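Local atomic coordinates of D-3-phosphoglycerate dehydrogenase (Sulfolobus tokodaii, PDB entry 2EKL), a protein that binds NAD and probably catalyses the NAD-dependent oxidation of D-3-phosphoglycerate, as a member of the D-isomer-specific 2-hydroxyacid dehydrogenase family. Residues E38-I43 / K60-K65; L9-I14 / S54-T59; L112-A117 / L138-K143; K223-I228 / K250-A255; E16-T21 / M298-L303. All coordinates share one frame; numbering follows the deposited sequence.

Overall arrangement
Along the chain from the N terminus, the end of strand 7-10 and the loop after it open contact 2, helix 16-24 opens contact 5, and helix 37-43 opens contact 1. Contact 2 closes at residues 54-59 and contact 1 just after it at 60-65, so these two cross; both join neighbouring parts of the five-stranded parallel domain. The chain then enters the NAD-binding Rossmann domain, where contact 3 seats residues 138-143 on helix 102-118 and contact 4 pairs two adjacent strands, one after the other. Contact 5 closes last, when helix 289-309 returns to the first domain; its loop encloses contacts 1, 3 and 4 and crosses contact 2.

Contact 1. Residues E38-I43 / K60-K65; sequences EELLNI and KDVIEK
Segments 38-43 and 60-65 are helical and run roughly the same way, their axes 9.2 Å apart at an angle of 30°, with Leu-41 facing Val-62 at the nearest backbone point. Such pairing is a feature of an alpha/beta domain with a parallel sheet: helix 37-43 precedes and helix 60-65 follows strand 49-52 along the chain. The side chain of Leu-41 does most of the packing. Its CD2 reaches over the backbone of Val-62, 3.9 Å from CA, and lies 4.0 Å from Val-62 CG2. Asp-61 crosses the Leu-41 side chain at about a right angle and brings OD2 to 3.4 Å from Leu-41 CD2. That oxygen meets methyl groups, whereas the other carboxylate oxygen, OD1, is hydrogen-bonded to Thr-59. Deeper in, Leu-40 CD2 rests against Val-62 CG1 at 4.3 Å. An alanine at Leu-41 would probably open a gap above Val-62 and leave Asp-61 OD2 without its apolar cover. The polar link comes from Lys-65, whose chain curls back through bends at chi2 (62°) and chi4. The ammonium is likely to be drawn to the carbonyl-rich last turn of helix 37-43, where Lys-65 NZ donates to Leu-41 O at 2.8 Å from 48° above the carbonyl plane.

Contact 2. Residues L9-I14 / S54-T59; sequences LITDPI and SRTKVT
Loops leaving the C-terminal ends of the adjacent parallel strands 7-10 and 49-52 meet here, Thr-11 and Asp-12 facing Arg-55 and Thr-56, at the end of the sheet where alpha/beta folds commonly place their functional loops. The side chain of Ser-54 lies about 12 Å from the bound NAD. Arg-55 reaches across the first loop with two nitrogens. Its NE forms a salt bridge with Asp-12 OD1 at 2.9 Å, weak as a hydrogen bond, the carboxylate and guanidinium planes standing 81° apart. A bend at chi3 (70°) in the otherwise extended arginine chain carries NE to that oxygen. NH2 donates to Thr-11 O at 2.9 Å with an N-H...O angle of 158°, the carbonyl oxygen lying in the guanidinium plane; the same nitrogen also serves Ile-35 O. With two backbone carbonyls and a carboxylate as partners, the guanidinium is probably well fixed in rotation. The second oxygen of Asp-12, OD2, has its main partner in the backbone N of Arg-53 and takes a weak bond from Thr-56 N at 3.4 Å. The threonine side chains cross at about a right angle, Thr-11 OG1 and Thr-56 OG1 sharing a hydrogen bond of 2.9 Å.

Contact 3. Residues L112-A117 / L138-K143; sequences LMIAAA and LELAGK
Leu-140 presents its two methyl groups to one flank of helix 102-118, meeting Met-113, Ile-114 and Ala-117. Its CD1 fits between the first two, 3.9 Å from Met-113 CE and 4.0 Å from Ile-114 CG1. The methionine chain is extended as far as its sulphur and then bends, chi3 71°, which turns CE to the leucine methyl. Ile-114 crosses Leu-140 at about a right angle. The other branch, CD2, faces the small Ala-117 CB at 4.1 Å, so three residues spanning one helical turn receive a single leucine. Outward from this apolar patch, the backbone of Leu-138 closes the contact: its N donates to Ala-117 O at 2.8 Å, with an N-H...O angle of 161°. Farther out, the type II turn from Leu-140 to Lys-143 reverses the backbone, and the extended lysine side chain runs back, Lys-143 NZ donating to Glu-139 O at 2.7 Å. The charged side chains reach the second subunit: Lys-143 makes a salt bridge with Glu-290 and Glu-139 one with Arg-294, both of that subunit. Within the subunit, Met-113 and Leu-140 both lean on Val-199 of strand 199-202, Ala-117 packs on Ile-227 of strand 226-230, and Leu-138 touches Tyr-252.

Contact 4. Residues K223-I228 / K250-A255; sequences KDNVII and KVYAYA
Ile-227 and Tyr-252 lie side by side and point the same way where two adjacent parallel strands of the Rossmann domain meet, the first and last elements of the beta-alpha-beta unit 226-230, 239-247, 251-256; Tyr-252 stands at the corner before the second strand's regular part. With CG anti to the backbone N (chi1 -177°), the tyrosine ring is sent out beside Ile-227 and is met on both flanks: Ile-227 CG1 sits 3.8 Å from Tyr-252 CD2, while Asn-225 ND2 approaches the ring edge 3.9 Å from CD1. The amide and ring planes are inclined by 66°. An alanine at Ile-227 would probably leave a gap beside Tyr-252 CD2 and deprive Ala-117 of helix 102-118 of a packing neighbour. On the other face of the sheet, Ile-228 and Tyr-254 are slanted against each other. Ile-228 CG2 is 3.8 Å from Tyr-254 CD1, and Ile-228 CB lies at the ring edge, in its plane; the ring's hydroxyl is held by Asn-230. At the start of the two segments, Lys-250 stretches past Asp-224 at about a right angle, its NZ bonded to Phe-219 O. At the corner, Tyr-252 N still reaches Val-226 O at 2.9 Å. Regular pairing follows, Ile-228 N to Ala-253 O at 3.0 Å. Ile-228 O accepts Ala-255 N at 2.8 Å and a CA-H...O contact from Tyr-254 CA at 3.3 Å.

Contact 5. Residues E16-T21 / M298-L303; sequences EILIKT and MTTQNL
The flat group beside the meeting of Ile-17, Thr-21 and Thr-300 is the peptide carbonyl of Ile-17, and it takes a donor on each face. Thr-21 OG1 reaches Ile-17 O at 2.7 Å, tilted 32° from the carbonyl plane, and Thr-21 N approaches the same oxygen from the opposite face at 3.0 Å. Two bonds thus grip Ile-17 O, and the one from OG1 helps fix the threonine side chain: with OG1 anti to its own carbonyl carbon (chi1 -62°), the hydroxyl turns back to the helix and CG2 is left to face the partner. There it meets Thr-300 tip to tip, Thr-21 CG2 lying 3.8 Å from Thr-300 CG2. The two helices run in much the same direction, 27° apart with axes 9.3 Å from each other, helix 16-24 following the first strand of the parallel sheet and helix 289-309 bringing the end of the chain back to that domain. Leu-18 and Thr-300 slide past each other in opposite directions, which sets Thr-300 OG1 against Leu-18 CB at 3.2 Å. The hydroxyl is not left without a polar partner, since it is hydrogen-bonded to Ala-296 O one turn earlier. The leucine then spreads its methyl groups: CD1 touches Thr-299 CG2 at 3.9 Å, and CD2 approaches Leu-303 CD2 at 4.3 Å. Both leucines also pack on strand 49-52, Leu-18 on Val-51 and Leu-303 on Ile-49.

Contact 1. Residues E38-I43 / K60-K65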
# COMPACT_ATOMS: atom_id res chain seq x y z
N GLU A 38 10.27 -34.45 -24.05
CA GLU A 38 10.65 -35.74 -24.60
C GLU A 38 12.10 -36.08 -24.28
O GLU A 38 12.41 -37.19 -23.83
CB GLU A 38 10.42 -35.76 -26.11
CG GLU A 38 10.89 -37.03 -26.81
CD GLU A 38 10.27 -37.20 -28.19
OE1 GLU A 38 9.90 -36.19 -28.81
OE2 GLU A 38 10.17 -38.36 -28.65
N GLU A 39 13.00 -35.12 -24.49
CA GLU A 39 14.42 -35.35 -24.22
C GLU A 39 14.65 -35.60 -22.74
O GLU A 39 15.52 -36.39 -22.37
CB GLU A 39 15.24 -34.14 -24.68
CG GLU A 39 16.76 -34.34 -24.62
CD GLU A 39 17.25 -35.54 -25.42
OE1 GLU A 39 16.59 -35.93 -26.40
OE2 GLU A 39 18.32 -36.09 -25.06
N LEU A 40 13.86 -34.96 -21.88
CA LEU A 40 13.99 -35.14 -20.44
C LEU A 40 13.77 -36.61 -20.08
O LEU A 40 14.56 -37.20 -19.35
CB LEU A 40 12.97 -34.28 -19.69
CG LEU A 40 12.92 -34.46 -18.17
CD1 LEU A 40 14.27 -34.10 -17.56
CD2 LEU A 40 11.83 -33.58 -17.60
N LEU A 41 12.70 -37.18 -20.60
CA LEU A 41 12.38 -38.58 -20.34
C LEU A 41 13.48 -39.50 -20.85
O LEU A 41 13.73 -40.56 -20.27
CB LEU A 41 11.06 -38.96 -21.01
CG LEU A 41 9.78 -38.38 -20.40
CD1 LEU A 41 8.60 -38.67 -21.31
CD2 LEU A 41 9.56 -38.97 -19.02
N ASN A 42 14.14 -39.10 -21.93
CA ASN A 42 15.20 -39.92 -22.50
C ASN A 42 16.47 -39.96 -21.66
O ASN A 42 17.21 -40.95 -21.70
CB ASN A 42 15.56 -39.43 -23.91
CG ASN A 42 14.41 -39.59 -24.90
OD1 ASN A 42 13.80 -40.65 -24.98
ND2 ASN A 42 14.14 -38.54 -25.66
N ILE A 43 16.73 -38.91 -20.89
CA ILE A 43 17.96 -38.86 -20.10
C ILE A 43 17.82 -38.79 -18.58
O ILE A 43 18.82 -38.91 -17.88
CB ILE A 43 18.84 -37.67 -20.54
CG1 ILE A 43 18.16 -36.35 -20.16
CG2 ILE A 43 19.08 -37.73 -22.04
CD1 ILE A 43 19.03 -35.13 -20.39
N LYS A 60 4.65 -38.28 -12.46
CA LYS A 60 4.86 -39.68 -12.09
C LYS A 60 5.73 -40.45 -13.07
O LYS A 60 6.64 -41.17 -12.67
CB LYS A 60 3.50 -40.37 -11.94
CG LYS A 60 3.58 -41.84 -11.54
CD LYS A 60 2.19 -42.41 -11.27
CE LYS A 60 1.28 -42.24 -12.48
NZ LYS A 60 -0.10 -42.74 -12.22
N ASP A 61 5.46 -40.30 -14.37
CA ASP A 61 6.22 -41.01 -15.39
C ASP A 61 7.68 -40.54 -15.44
O ASP A 61 8.57 -41.31 -15.79
CB ASP A 61 5.57 -40.84 -16.76
CG ASP A 61 5.78 -39.45 -17.34
OD1 ASP A 61 5.46 -38.46 -16.66
OD2 ASP A 61 6.27 -39.36 -18.49
N VAL A 62 7.91 -39.28 -15.09
CA VAL A 62 9.27 -38.74 -15.10
C VAL A 62 10.07 -39.38 -13.97
O VAL A 62 11.23 -39.75 -14.15
CB VAL A 62 9.28 -37.21 -14.90
CG1 VAL A 62 10.71 -36.70 -14.82
CG2 VAL A 62 8.54 -36.53 -16.04
N ILE A 63 9.44 -39.51 -12.80
CA ILE A 63 10.09 -40.11 -11.64
C ILE A 63 10.37 -41.59 -11.87
O ILE A 63 11.42 -42.10 -11.49
CB ILE A 63 9.21 -39.95 -10.37
CG1 ILE A 63 9.15 -38.47 -9.97
CG2 ILE A 63 9.77 -40.79 -9.23
CD1 ILE A 63 8.23 -38.19 -8.79
N GLU A 64 9.42 -42.28 -12.50
CA GLU A 64 9.58 -43.71 -12.77
C GLU A 64 10.79 -43.93 -13.67
O GLU A 64 11.56 -44.87 -13.47
CB GLU A 64 8.32 -44.26 -13.44
CG GLU A 64 7.06 -44.11 -12.60
CD GLU A 64 5.83 -44.70 -13.27
OE1 GLU A 64 5.49 -44.26 -14.39
OE2 GLU A 64 5.21 -45.60 -12.67
N LYS A 65 10.95 -43.06 -14.66
CA LYS A 65 12.06 -43.14 -15.60
C LYS A 65 13.37 -42.77 -14.91
O LYS A 65 14.44 -43.26 -15.27
CB LYS A 65 11.81 -42.21 -16.79
CG LYS A 65 12.74 -42.44 -17.97
CD LYS A 65 12.56 -43.85 -18.54
CE LYS A 65 13.43 -44.07 -19.76
NZ LYS A 65 13.04 -43.18 -20.89

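Contact 2. Residues L9-I14 / S54-T59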
# COMPACT_ATOMS: atom_id res chain seq x y z
N LEU A 9 20.89 -32.72 -12.93
CA LEU A 9 20.31 -32.13 -14.13
C LEU A 9 19.46 -30.93 -13.75
O LEU A 9 18.55 -31.04 -12.93
CB LEU A 9 19.44 -33.16 -14.87
CG LEU A 9 18.70 -32.64 -16.11
CD1 LEU A 9 19.69 -32.31 -17.22
CD2 LEU A 9 17.71 -33.69 -16.59
N ILE A 10 19.77 -29.78 -14.34
CA ILE A 10 19.02 -28.56 -14.08
C ILE A 10 18.26 -28.32 -15.38
O ILE A 10 18.85 -28.11 -16.43
CB ILE A 10 19.95 -27.38 -13.75
CG1 ILE A 10 20.79 -27.74 -12.52
CG2 ILE A 10 19.13 -26.13 -13.49
CD1 ILE A 10 21.75 -26.66 -12.08
N THR A 11 16.93 -28.37 -15.29
CA THR A 11 16.08 -28.26 -16.46
C THR A 11 15.51 -26.89 -16.80
O THR A 11 14.95 -26.71 -17.88
CB THR A 11 14.91 -29.23 -16.33
OG1 THR A 11 14.07 -28.82 -15.25
CG2 THR A 11 15.43 -30.64 -16.04
N ASP A 12 15.64 -25.94 -15.88
CA ASP A 12 15.11 -24.60 -16.11
C ASP A 12 16.13 -23.52 -15.77
O ASP A 12 17.08 -23.77 -15.02
CB ASP A 12 13.86 -24.37 -15.25
CG ASP A 12 12.73 -25.32 -15.61
OD1 ASP A 12 12.31 -25.33 -16.78
OD2 ASP A 12 12.26 -26.04 -14.71
N PRO A 13 15.95 -22.32 -16.32
CA PRO A 13 16.88 -21.22 -16.05
C PRO A 13 16.79 -20.88 -14.56
O PRO A 13 15.73 -20.51 -14.07
CB PRO A 13 16.33 -20.08 -16.91
CG PRO A 13 15.68 -20.80 -18.06
CD PRO A 13 14.97 -21.94 -17.36
N ILE A 14 17.90 -21.02 -13.84
CA ILE A 14 17.88 -20.72 -12.41
C ILE A 14 19.03 -19.82 -11.97
O ILE A 14 19.96 -19.56 -12.74
CB ILE A 14 17.94 -22.00 -11.56
CG1 ILE A 14 19.23 -22.76 -11.85
CG2 ILE A 14 16.73 -22.88 -11.85
CD1 ILE A 14 19.49 -23.90 -10.89
N SER A 54 9.75 -24.05 -12.63
CA SER A 54 8.33 -24.19 -12.84
C SER A 54 7.71 -24.77 -14.38
O SER A 54 6.81 -25.59 -14.55
CB SER A 54 7.26 -22.83 -12.87
OG SER A 54 5.87 -22.99 -13.11
N ARG A 55 8.50 -24.35 -15.36
CA ARG A 55 8.35 -24.82 -16.73
C ARG A 55 8.35 -26.35 -16.82
O ARG A 55 7.54 -26.94 -17.53
CB ARG A 55 9.48 -24.26 -17.61
CG ARG A 55 9.29 -24.50 -19.10
CD ARG A 55 10.52 -24.06 -19.87
NE ARG A 55 11.66 -24.95 -19.63
CZ ARG A 55 11.89 -26.08 -20.29
NH1 ARG A 55 11.05 -26.47 -21.25
NH2 ARG A 55 12.95 -26.82 -20.00
N THR A 56 9.27 -26.98 -16.10
CA THR A 56 9.40 -28.44 -16.11
C THR A 56 8.47 -29.11 -15.11
O THR A 56 8.41 -28.72 -13.94
CB THR A 56 10.84 -28.87 -15.80
OG1 THR A 56 11.72 -28.33 -16.80
CG2 THR A 56 10.96 -30.39 -15.78
N LYS A 57 7.75 -30.13 -15.56
CA LYS A 57 6.83 -30.86 -14.70
C LYS A 57 7.40 -32.23 -14.32
O LYS A 57 7.62 -33.08 -15.19
CB LYS A 57 5.48 -31.05 -15.40
CG LYS A 57 4.76 -29.74 -15.71
CD LYS A 57 4.53 -28.92 -14.44
CE LYS A 57 3.72 -27.66 -14.72
NZ LYS A 57 4.39 -26.77 -15.71
N VAL A 58 7.65 -32.42 -13.03
CA VAL A 58 8.19 -33.68 -12.54
C VAL A 58 7.03 -34.61 -12.19
O VAL A 58 6.72 -34.82 -11.02
CB VAL A 58 9.07 -33.45 -11.29
CG1 VAL A 58 9.72 -34.76 -10.86
CG2 VAL A 58 10.15 -32.41 -11.60
N THR A 59 6.41 -35.14 -13.23
CA THR A 59 5.27 -36.03 -13.08
C THR A 59 5.66 -37.46 -12.73
O THR A 59 6.84 -37.81 -12.69
CB THR A 59 4.43 -36.06 -14.37
OG1 THR A 59 5.27 -36.36 -15.49
CG2 THR A 59 3.78 -34.70 -14.60

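Contact 3. Residues L112-A117 / L138-K143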
# COMPACT_ATOMS: atom_id res chain seq x y z
N LEU A 112 -2.08 -3.86 -1.58
CA LEU A 112 -3.33 -4.11 -2.30
C LEU A 112 -4.53 -3.61 -1.50
O LEU A 112 -5.46 -3.01 -2.05
CB LEU A 112 -3.48 -5.61 -2.61
CG LEU A 112 -2.63 -6.15 -3.76
CD1 LEU A 112 -2.72 -7.67 -3.82
CD2 LEU A 112 -3.11 -5.53 -5.07
N MET A 113 -4.52 -3.86 -0.19
CA MET A 113 -5.62 -3.42 0.67
C MET A 113 -5.80 -1.90 0.59
O MET A 113 -6.92 -1.41 0.42
CB MET A 113 -5.35 -3.83 2.12
CG MET A 113 -6.39 -3.32 3.10
SD MET A 113 -6.08 -3.85 4.81
CE MET A 113 -4.63 -2.87 5.21
N ILE A 114 -4.70 -1.17 0.69
CA ILE A 114 -4.77 0.29 0.64
C ILE A 114 -5.12 0.77 -0.77
O ILE A 114 -5.92 1.69 -0.92
CB ILE A 114 -3.44 0.92 1.09
CG1 ILE A 114 -3.16 0.53 2.55
CG2 ILE A 114 -3.50 2.44 0.96
CD1 ILE A 114 -1.75 0.87 3.02
N ALA A 115 -4.54 0.15 -1.78
CA ALA A 115 -4.83 0.55 -3.16
C ALA A 115 -6.31 0.37 -3.46
O ALA A 115 -6.93 1.20 -4.13
CB ALA A 115 -3.99 -0.27 -4.14
N ALA A 116 -6.89 -0.72 -2.95
CA ALA A 116 -8.32 -1.00 -3.17
C ALA A 116 -9.19 -0.01 -2.41
O ALA A 116 -10.17 0.52 -2.95
CB ALA A 116 -8.63 -2.42 -2.70
N ALA A 117 -8.85 0.23 -1.15
CA ALA A 117 -9.60 1.15 -0.32
C ALA A 117 -9.57 2.58 -0.84
O ALA A 117 -10.54 3.32 -0.70
CB ALA A 117 -9.05 1.12 1.11
N LEU A 138 -11.93 4.96 1.06
CA LEU A 138 -12.28 4.63 2.44
C LEU A 138 -11.07 4.60 3.36
O LEU A 138 -9.99 4.15 2.97
CB LEU A 138 -12.96 3.26 2.48
CG LEU A 138 -14.28 3.11 1.71
CD1 LEU A 138 -14.76 1.67 1.80
CD2 LEU A 138 -15.32 4.06 2.29
N GLU A 139 -11.26 5.06 4.59
CA GLU A 139 -10.21 5.06 5.61
C GLU A 139 -10.20 3.68 6.29
O GLU A 139 -11.25 3.02 6.38
CB GLU A 139 -10.48 6.17 6.63
CG GLU A 139 -9.41 6.33 7.70
CD GLU A 139 -9.65 7.55 8.56
OE1 GLU A 139 -9.19 8.65 8.16
OE2 GLU A 139 -10.31 7.42 9.61
N LEU A 140 -9.04 3.24 6.77
CA LEU A 140 -8.93 1.92 7.37
C LEU A 140 -8.85 1.88 8.89
O LEU A 140 -9.32 0.92 9.51
CB LEU A 140 -7.72 1.19 6.78
CG LEU A 140 -7.85 0.95 5.27
CD1 LEU A 140 -6.50 0.55 4.67
CD2 LEU A 140 -8.89 -0.13 5.02
N ALA A 141 -8.25 2.90 9.48
CA ALA A 141 -8.10 2.97 10.93
C ALA A 141 -9.45 2.82 11.62
O ALA A 141 -10.46 3.35 11.16
CB ALA A 141 -7.46 4.30 11.32
N GLY A 142 -9.46 2.07 12.72
CA GLY A 142 -10.68 1.87 13.48
C GLY A 142 -11.59 0.78 12.95
O GLY A 142 -12.50 0.31 13.64
N LYS A 143 -11.36 0.36 11.71
CA LYS A 143 -12.18 -0.69 11.13
C LYS A 143 -11.65 -2.07 11.50
O LYS A 143 -10.55 -2.20 12.05
CB LYS A 143 -12.26 -0.51 9.61
CG LYS A 143 -13.02 0.76 9.26
CD LYS A 143 -13.18 0.96 7.77
CE LYS A 143 -13.89 2.27 7.50
NZ LYS A 143 -13.90 2.57 6.05

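Contact 4. Residues K223-I228 / K250-A255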
# COMPACT_ATOMS: atom_id res chain seq x y z
N LYS A 223 -20.29 -8.08 5.52
CA LYS A 223 -20.82 -6.75 5.76
C LYS A 223 -20.93 -6.05 4.42
O LYS A 223 -20.25 -6.41 3.46
CB LYS A 223 -19.89 -5.94 6.66
CG LYS A 223 -19.74 -6.45 8.08
CD LYS A 223 -18.94 -5.47 8.94
CE LYS A 223 -19.65 -4.13 9.06
NZ LYS A 223 -18.93 -3.16 9.95
N ASP A 224 -21.80 -5.04 4.35
CA ASP A 224 -21.94 -4.27 3.13
C ASP A 224 -20.67 -3.43 2.95
O ASP A 224 -20.08 -2.99 3.93
CB ASP A 224 -23.16 -3.34 3.22
CG ASP A 224 -24.47 -4.10 3.27
OD1 ASP A 224 -24.66 -5.01 2.43
OD2 ASP A 224 -25.32 -3.78 4.13
N ASN A 225 -20.26 -3.24 1.70
CA ASN A 225 -19.07 -2.46 1.38
C ASN A 225 -17.77 -3.09 1.84
O ASN A 225 -16.77 -2.39 2.05
CB ASN A 225 -19.18 -1.05 1.95
CG ASN A 225 -20.20 -0.21 1.23
OD1 ASN A 225 -21.20 0.21 1.81
ND2 ASN A 225 -19.96 0.02 -0.05
N VAL A 226 -17.77 -4.41 1.98
CA VAL A 226 -16.57 -5.12 2.41
C VAL A 226 -15.49 -5.03 1.34
O VAL A 226 -15.79 -4.93 0.14
CB VAL A 226 -16.90 -6.61 2.69
CG1 VAL A 226 -17.34 -7.31 1.40
CG2 VAL A 226 -15.68 -7.32 3.28
N ILE A 227 -14.24 -5.02 1.78
CA ILE A 227 -13.09 -5.00 0.88
C ILE A 227 -12.45 -6.37 1.06
O ILE A 227 -12.17 -6.78 2.19
CB ILE A 227 -12.06 -3.91 1.26
CG1 ILE A 227 -12.64 -2.53 0.98
CG2 ILE A 227 -10.77 -4.11 0.45
CD1 ILE A 227 -11.76 -1.39 1.46
N ILE A 228 -12.24 -7.09 -0.03
CA ILE A 228 -11.64 -8.42 0.04
C ILE A 228 -10.28 -8.42 -0.65
O ILE A 228 -10.17 -8.01 -1.80
CB ILE A 228 -12.55 -9.47 -0.64
CG1 ILE A 228 -13.95 -9.42 -0.03
CG2 ILE A 228 -11.95 -10.86 -0.49
CD1 ILE A 228 -14.98 -10.33 -0.74
N LYS A 250 -22.50 -5.00 -3.28
CA LYS A 250 -22.14 -5.33 -1.91
C LYS A 250 -20.65 -5.24 -1.64
O LYS A 250 -20.22 -4.70 -0.62
CB LYS A 250 -22.63 -6.72 -1.52
CG LYS A 250 -22.39 -7.03 -0.05
CD LYS A 250 -23.05 -8.33 0.39
CE LYS A 250 -22.90 -8.52 1.89
NZ LYS A 250 -23.53 -9.78 2.37
N VAL A 251 -19.85 -5.78 -2.55
CA VAL A 251 -18.40 -5.76 -2.40
C VAL A 251 -17.86 -4.44 -2.92
O VAL A 251 -18.05 -4.10 -4.08
CB VAL A 251 -17.74 -6.93 -3.18
CG1 VAL A 251 -16.22 -6.86 -3.07
CG2 VAL A 251 -18.25 -8.27 -2.63
N TYR A 252 -17.20 -3.69 -2.04
CA TYR A 252 -16.63 -2.39 -2.41
C TYR A 252 -15.49 -2.60 -3.39
O TYR A 252 -15.33 -1.86 -4.37
CB TYR A 252 -16.11 -1.67 -1.16
CG TYR A 252 -15.57 -0.29 -1.43
CD1 TYR A 252 -16.42 0.80 -1.61
CD2 TYR A 252 -14.19 -0.07 -1.51
CE1 TYR A 252 -15.92 2.07 -1.86
CE2 TYR A 252 -13.68 1.21 -1.76
CZ TYR A 252 -14.55 2.27 -1.93
OH TYR A 252 -14.06 3.53 -2.17
N ALA A 253 -14.68 -3.63 -3.13
CA ALA A 253 -13.55 -3.92 -3.99
C ALA A 253 -12.94 -5.28 -3.70
O ALA A 253 -13.01 -5.79 -2.58
CB ALA A 253 -12.48 -2.83 -3.84
N TYR A 254 -12.35 -5.87 -4.74
CA TYR A 254 -11.65 -7.15 -4.63
C TYR A 254 -10.24 -6.84 -5.14
O TYR A 254 -10.06 -6.45 -6.30
CB TYR A 254 -12.29 -8.23 -5.50
CG TYR A 254 -11.60 -9.58 -5.43
CD1 TYR A 254 -11.59 -10.32 -4.25
CD2 TYR A 254 -10.96 -10.12 -6.55
CE1 TYR A 254 -10.96 -11.57 -4.18
CE2 TYR A 254 -10.33 -11.36 -6.49
CZ TYR A 254 -10.33 -12.08 -5.31
OH TYR A 254 -9.72 -13.31 -5.26
N ALA A 255 -9.25 -6.98 -4.26
CA ALA A 255 -7.86 -6.71 -4.63
C ALA A 255 -7.12 -8.04 -4.57
O ALA A 255 -7.07 -8.67 -3.52
CB ALA A 255 -7.24 -5.71 -3.66

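Contact 5. Residues E16-T21 / M298-L303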
# COMPACT_ATOMS: atom_id res chain seq x y z
N GLU A 16 22.33 -18.50 -10.72
CA GLU A 16 23.66 -19.08 -10.86
C GLU A 16 24.30 -19.51 -9.54
O GLU A 16 25.22 -20.32 -9.54
CB GLU A 16 24.58 -18.10 -11.58
CG GLU A 16 25.83 -18.73 -12.18
CD GLU A 16 25.51 -19.76 -13.25
OE1 GLU A 16 24.78 -19.41 -14.20
OE2 GLU A 16 25.99 -20.91 -13.14
N ILE A 17 23.81 -18.99 -8.42
CA ILE A 17 24.37 -19.34 -7.12
C ILE A 17 24.31 -20.85 -6.88
O ILE A 17 25.28 -21.45 -6.41
CB ILE A 17 23.63 -18.62 -5.97
CG1 ILE A 17 24.26 -19.00 -4.63
CG2 ILE A 17 22.16 -18.99 -5.97
CD1 ILE A 17 25.72 -18.64 -4.50
N LEU A 18 23.18 -21.46 -7.20
CA LEU A 18 22.99 -22.90 -7.00
C LEU A 18 23.91 -23.71 -7.91
O LEU A 18 24.55 -24.66 -7.46
CB LEU A 18 21.53 -23.28 -7.26
CG LEU A 18 21.06 -24.69 -6.89
CD1 LEU A 18 19.55 -24.69 -6.72
CD2 LEU A 18 21.47 -25.69 -7.97
N ILE A 19 23.99 -23.33 -9.18
CA ILE A 19 24.83 -24.04 -10.12
C ILE A 19 26.30 -23.91 -9.73
O ILE A 19 27.05 -24.89 -9.73
CB ILE A 19 24.65 -23.49 -11.55
CG1 ILE A 19 23.19 -23.62 -11.98
CG2 ILE A 19 25.55 -24.25 -12.52
CD1 ILE A 19 22.90 -23.04 -13.36
N LYS A 20 26.71 -22.69 -9.38
CA LYS A 20 28.08 -22.42 -8.98
C LYS A 20 28.46 -23.24 -7.75
O LYS A 20 29.54 -23.82 -7.68
CB LYS A 20 28.25 -20.93 -8.68
CG LYS A 20 29.56 -20.56 -7.98
CD LYS A 20 29.71 -19.05 -7.87
CE LYS A 20 30.87 -18.66 -6.96
NZ LYS A 20 32.16 -19.24 -7.41
N THR A 21 27.55 -23.30 -6.78
CA THR A 21 27.78 -24.05 -5.55
C THR A 21 28.00 -25.53 -5.82
O THR A 21 28.91 -26.15 -5.25
CB THR A 21 26.61 -23.85 -4.57
OG1 THR A 21 26.51 -22.47 -4.22
CG2 THR A 21 26.82 -24.67 -3.30
N MET A 298 18.03 -20.63 -0.18
CA MET A 298 17.39 -21.67 0.60
C MET A 298 17.33 -22.98 -0.16
O MET A 298 17.57 -24.04 0.41
CB MET A 298 15.98 -21.23 0.99
CG MET A 298 15.95 -20.12 2.01
SD MET A 298 14.26 -19.77 2.54
CE MET A 298 13.76 -21.42 3.07
N THR A 299 17.00 -22.92 -1.44
CA THR A 299 16.92 -24.13 -2.24
C THR A 299 18.31 -24.74 -2.32
O THR A 299 18.47 -25.96 -2.24
CB THR A 299 16.39 -23.83 -3.66
OG1 THR A 299 15.06 -23.29 -3.57
CG2 THR A 299 16.34 -25.11 -4.50
N THR A 300 19.32 -23.90 -2.46
CA THR A 300 20.70 -24.37 -2.53
C THR A 300 21.13 -24.99 -1.20
O THR A 300 21.71 -26.08 -1.18
CB THR A 300 21.67 -23.21 -2.87
OG1 THR A 300 21.33 -22.68 -4.15
CG2 THR A 300 23.12 -23.71 -2.90
N GLN A 301 20.84 -24.32 -0.10
CA GLN A 301 21.22 -24.85 1.20
C GLN A 301 20.48 -26.13 1.56
O GLN A 301 21.07 -27.06 2.12
CB GLN A 301 21.01 -23.80 2.30
CG GLN A 301 21.64 -24.21 3.62
CD GLN A 301 23.09 -24.65 3.45
OE1 GLN A 301 23.94 -23.87 3.03
NE2 GLN A 301 23.37 -25.91 3.77
N ASN A 302 19.19 -26.19 1.24
CA ASN A 302 18.42 -27.39 1.54
C ASN A 302 18.89 -28.56 0.67
O ASN A 302 18.88 -29.71 1.10
CB ASN A 302 16.92 -27.15 1.34
CG ASN A 302 16.32 -26.28 2.43
OD1 ASN A 302 16.86 -26.22 3.54
ND2 ASN A 302 15.21 -25.62 2.14
N LEU A 303 19.31 -28.25 -0.55
CA LEU A 303 19.81 -29.28 -1.46
C LEU A 303 21.11 -29.84 -0.91
O LEU A 303 21.33 -31.05 -0.91
CB LEU A 303 20.04 -28.70 -2.86
CG LEU A 303 20.70 -29.63 -3.87
CD1 LEU A 303 19.91 -30.92 -3.98
CD2 LEU A 303 20.79 -28.93 -5.23